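Local coordinates for protein DsvD (Desulfovibrio vulgaris, PDB 1UCR) that may play an essential role in dissimilatory sulfite reduction and, through its winged-helix motif, possibly interacts with DNA, at residues B[21-26]-B[58-63]. Numbering follows the deposited sequence.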
ATOM      1  N   LYS B  21       4.664   9.259  -5.713  1.00 12.50           N
ATOM      2  CA  LYS B  21       4.098   8.742  -6.999  1.00 12.66           C
ATOM      3  C   LYS B  21       5.094   8.980  -8.110  1.00 11.32           C
ATOM      4  O   LYS B  21       5.933   9.872  -8.066  1.00 12.10           O
ATOM      5  CB  LYS B  21       2.729   9.339  -7.298  1.00 12.61           C
ATOM      6  CG  LYS B  21       2.744  10.856  -7.364  1.00 13.61           C
ATOM      7  CD  LYS B  21       1.307  11.446  -7.566  1.00 16.38           C
ATOM      8  CE  LYS B  21       1.389  12.948  -7.680  1.00 21.55           C
ATOM      9  NZ  LYS B  21       0.061  13.605  -7.801  1.00 32.84           N
ATOM     10  N   PHE B  22       4.998   8.149  -9.152  1.00  9.40           N
ATOM     11  CA  PHE B  22       5.877   8.148 -10.299  1.00  8.81           C
ATOM     12  C   PHE B  22       5.027   8.060 -11.573  1.00  8.08           C
ATOM     13  O   PHE B  22       3.944   7.496 -11.566  1.00  8.76           O
ATOM     14  CB  PHE B  22       6.853   6.978 -10.226  1.00  8.41           C
ATOM     15  CG  PHE B  22       7.927   7.165  -9.194  1.00  8.33           C
ATOM     16  CD1 PHE B  22       7.707   6.771  -7.872  1.00  9.17           C
ATOM     17  CD2 PHE B  22       9.176   7.705  -9.538  1.00  9.45           C
ATOM     18  CE1 PHE B  22       8.697   6.912  -6.904  1.00  9.56           C
ATOM     19  CE2 PHE B  22      10.164   7.844  -8.559  1.00 10.00           C
ATOM     20  CZ  PHE B  22       9.926   7.406  -7.282  1.00 10.35           C
ATOM     21  N   TYR B  23       5.531   8.618 -12.668  1.00  7.86           N
ATOM     22  CA  TYR B  23       4.857   8.523 -13.957  1.00  8.04           C
ATOM     23  C   TYR B  23       4.797   7.109 -14.481  1.00  7.75           C
ATOM     24  O   TYR B  23       5.684   6.314 -14.219  1.00  7.60           O
ATOM     25  CB  TYR B  23       5.628   9.366 -15.013  1.00  8.83           C
ATOM     26  CG  TYR B  23       5.546  10.841 -14.680  1.00  8.85           C
ATOM     27  CD1 TYR B  23       6.691  11.543 -14.290  1.00  9.71           C
ATOM     28  CD2 TYR B  23       4.361  11.550 -14.772  1.00  9.48           C
ATOM     29  CE1 TYR B  23       6.609  12.911 -14.010  1.00 12.05           C
ATOM     30  CE2 TYR B  23       4.244  12.865 -14.477  1.00 12.94           C
ATOM     31  CZ  TYR B  23       5.407  13.548 -14.094  1.00 14.14           C
ATOM     32  OH  TYR B  23       5.265  14.890 -13.770  1.00 18.76           O
ATOM     33  N   PHE B  24       3.794   6.843 -15.316  1.00  7.78           N
ATOM     34  CA  PHE B  24       3.803   5.585 -16.066  1.00  7.43           C
ATOM     35  C   PHE B  24       5.150   5.312 -16.686  1.00  7.53           C
ATOM     36  O   PHE B  24       5.713   4.227 -16.573  1.00  8.29           O
ATOM     37  CB  PHE B  24       2.710   5.692 -17.148  1.00  7.71           C
ATOM     38  CG  PHE B  24       2.739   4.454 -18.042  1.00  7.75           C
ATOM     39  CD1 PHE B  24       2.441   3.179 -17.539  1.00  8.34           C
ATOM     40  CD2 PHE B  24       3.115   4.529 -19.362  1.00  8.84           C
ATOM     41  CE1 PHE B  24       2.514   2.052 -18.338  1.00  8.91           C
ATOM     42  CE2 PHE B  24       3.152   3.410 -20.213  1.00  8.99           C
ATOM     43  CZ  PHE B  24       2.851   2.153 -19.691  1.00  9.43           C
ATOM     44  N   ASN B  25       5.771   6.312 -17.326  1.00  7.94           N
ATOM     45  CA  ASN B  25       7.015   6.116 -18.025  1.00  7.81           C
ATOM     46  C   ASN B  25       8.201   5.961 -17.087  1.00  7.61           C
ATOM     47  O   ASN B  25       9.226   5.449 -17.501  1.00  8.80           O
ATOM     48  CB  ASN B  25       7.288   7.257 -19.010  1.00  8.23           C
ATOM     49  CG  ASN B  25       6.451   7.227 -20.248  1.00  9.52           C
ATOM     50  OD1 ASN B  25       5.701   6.298 -20.502  1.00 13.46           O
ATOM     51  ND2 ASN B  25       6.589   8.277 -21.032  1.00 11.78           N
ATOM     52  N   ASP B  26       8.066   6.341 -15.793  1.00  7.79           N
ATOM     53  CA  ASP B  26       9.108   5.949 -14.849  1.00  8.08           C
ATOM     54  C   ASP B  26       9.187   4.418 -14.720  1.00  7.88           C
ATOM     55  O   ASP B  26      10.262   3.870 -14.581  1.00  8.27           O
ATOM     56  CB  ASP B  26       8.857   6.555 -13.466  1.00  8.30           C
ATOM     57  CG  ASP B  26       9.219   8.041 -13.357  1.00  7.97           C
ATOM     58  OD1 ASP B  26      10.332   8.400 -13.794  1.00  9.35           O
ATOM     59  OD2 ASP B  26       8.397   8.773 -12.795  1.00  8.72           O
ATOM     60  N   GLY B  58      -1.564  15.610 -16.040  1.00 12.28           N
ATOM     61  CA  GLY B  58      -1.353  16.173 -17.356  1.00 12.83           C
ATOM     62  C   GLY B  58      -1.859  15.210 -18.421  1.00 11.00           C
ATOM     63  O   GLY B  58      -3.000  14.736 -18.369  1.00 10.83           O
ATOM     64  N   SER B  59      -1.018  14.916 -19.400  1.00 12.34           N
ATOM     65  CA  SER B  59      -1.372  14.015 -20.467  1.00 12.17           C
ATOM     66  C   SER B  59      -1.072  12.554 -20.161  1.00 10.55           C
ATOM     67  O   SER B  59      -1.296  11.740 -21.031  1.00 12.81           O
ATOM     68  CB  SER B  59      -0.619  14.380 -21.763  1.00 16.09           C
ATOM     69  OG  SER B  59       0.746  14.369 -21.457  1.00 18.51           O
ATOM     70  N   THR B  60      -0.642  12.240 -18.954  1.00  9.21           N
ATOM     71  CA  THR B  60      -0.265  10.862 -18.604  1.00  8.69           C
ATOM     72  C   THR B  60      -0.861  10.503 -17.279  1.00  7.64           C
ATOM     73  O   THR B  60      -1.914  11.014 -16.866  1.00  8.68           O
ATOM     74  CB  THR B  60       1.272  10.735 -18.725  1.00  8.90           C
ATOM     75  OG1 THR B  60       1.645   9.377 -18.511  1.00  8.28           O
ATOM     76  CG2 THR B  60       2.012  11.582 -17.710  1.00 10.11           C
ATOM     77  N   THR B  61      -0.217   9.516 -16.627  1.00  8.22           N
ATOM     78  CA  THR B  61      -0.723   8.892 -15.418  1.00  8.15           C
ATOM     79  C   THR B  61       0.435   8.768 -14.442  1.00  7.72           C
ATOM     80  O   THR B  61       1.603   8.740 -14.834  1.00  7.95           O
ATOM     81  CB  THR B  61      -1.366   7.514 -15.703  1.00  8.29           C
ATOM     82  OG1 THR B  61      -0.373   6.663 -16.277  1.00  8.39           O
ATOM     83  CG2 THR B  61      -2.553   7.699 -16.665  1.00  9.81           C
ATOM     84  N   MET B  62       0.091   8.652 -13.154  1.00  8.19           N
ATOM     85  CA  MET B  62       1.054   8.351 -12.106  1.00  8.60           C
ATOM     86  C   MET B  62       0.506   7.303 -11.181  1.00  8.20           C
ATOM     87  O   MET B  62      -0.704   7.095 -11.056  1.00  9.26           O
ATOM     88  CB  MET B  62       1.425   9.608 -11.299  1.00  9.98           C
ATOM     89  CG  MET B  62       1.921  10.747 -12.189  1.00 10.99           C
ATOM     90  SD  MET B  62       2.524  12.165 -11.219  1.00 12.00           S
ATOM     91  CE  MET B  62       4.221  11.657 -10.967  1.00 13.84           C
ATOM     92  N   TYR B  63       1.452   6.634 -10.486  1.00  8.53           N
ATOM     93  CA  TYR B  63       1.149   5.522  -9.619  1.00  9.12           C
ATOM     94  C   TYR B  63       2.006   5.639  -8.384  1.00  8.80           C
ATOM     95  O   TYR B  63       3.187   6.011  -8.494  1.00 10.50           O
ATOM     96  CB  TYR B  63       1.437   4.163 -10.263  1.00  9.02           C
ATOM     97  CG  TYR B  63       0.676   3.913 -11.561  1.00  8.83           C
ATOM     98  CD1 TYR B  63       1.103   4.500 -12.768  1.00  8.76           C
ATOM     99  CD2 TYR B  63      -0.488   3.120 -11.562  1.00  8.77           C
ATOM    100  CE1 TYR B  63       0.394   4.275 -13.930  1.00  8.99           C
ATOM    101  CE2 TYR B  63      -1.186   2.896 -12.760  1.00  8.89           C
ATOM    102  CZ  TYR B  63      -0.720   3.487 -13.925  1.00  8.69           C
ATOM    103  OH  TYR B  63      -1.385   3.297 -15.128  1.00  9.55           O
TER
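Over one face of the Tyr23 ring sits the methyl group of Met62, its CE 3.7 Å from the ring centroid and only 10° off the normal, a CH-pi contact. The bend at chi3 (87°) turns CE onto the ring, while SD lies obliquely, 4.3 Å from the same centroid, in a Met-aromatic contact. Thr61 O lies at the edge of this ring, and Thr60 CG2 approaches CD2 obliquely. At the edge of the Tyr63 ring are Phe22 O and Phe24 CB, the latter 4.2 Å from Tyr63 CE1; CE1 in turn lies at the edge of the Phe24 ring. Asp26 CG lies at the edge of the Phe22 ring, in its plane. The extended chain of Lys21 crosses Met62 at about a right angle, bringing CE to 3.8 Å from SD.

Between the backbones, Phe22 and Tyr63 form an antiparallel hydrogen-bonded pair, with Phe22 N to Tyr63 O at 2.9 Å and Tyr63 N to Phe22 O at 2.8 Å. Thr61 O then receives Phe24 N at 2.9 Å, where strand gives way to helix. Tyr23, the N-cap residue, gives its own N-H to the anti side of Asp26 OD2.

This joins the short strand 22-23 to the second strand of the wing hairpin in a winged-helix fold, while Phe24 and Tyr63 pack on helix 36-48. Tyr63 OH is hydrogen-bonded to Lys40 NZ of that helix. The contact illustrates a general division of work: backbone hydrogen bonds set the strand register, Asp26 ties the helix start, and non-polar side-chain contacts, here Met62 on the Tyr23 ring, specify the packing.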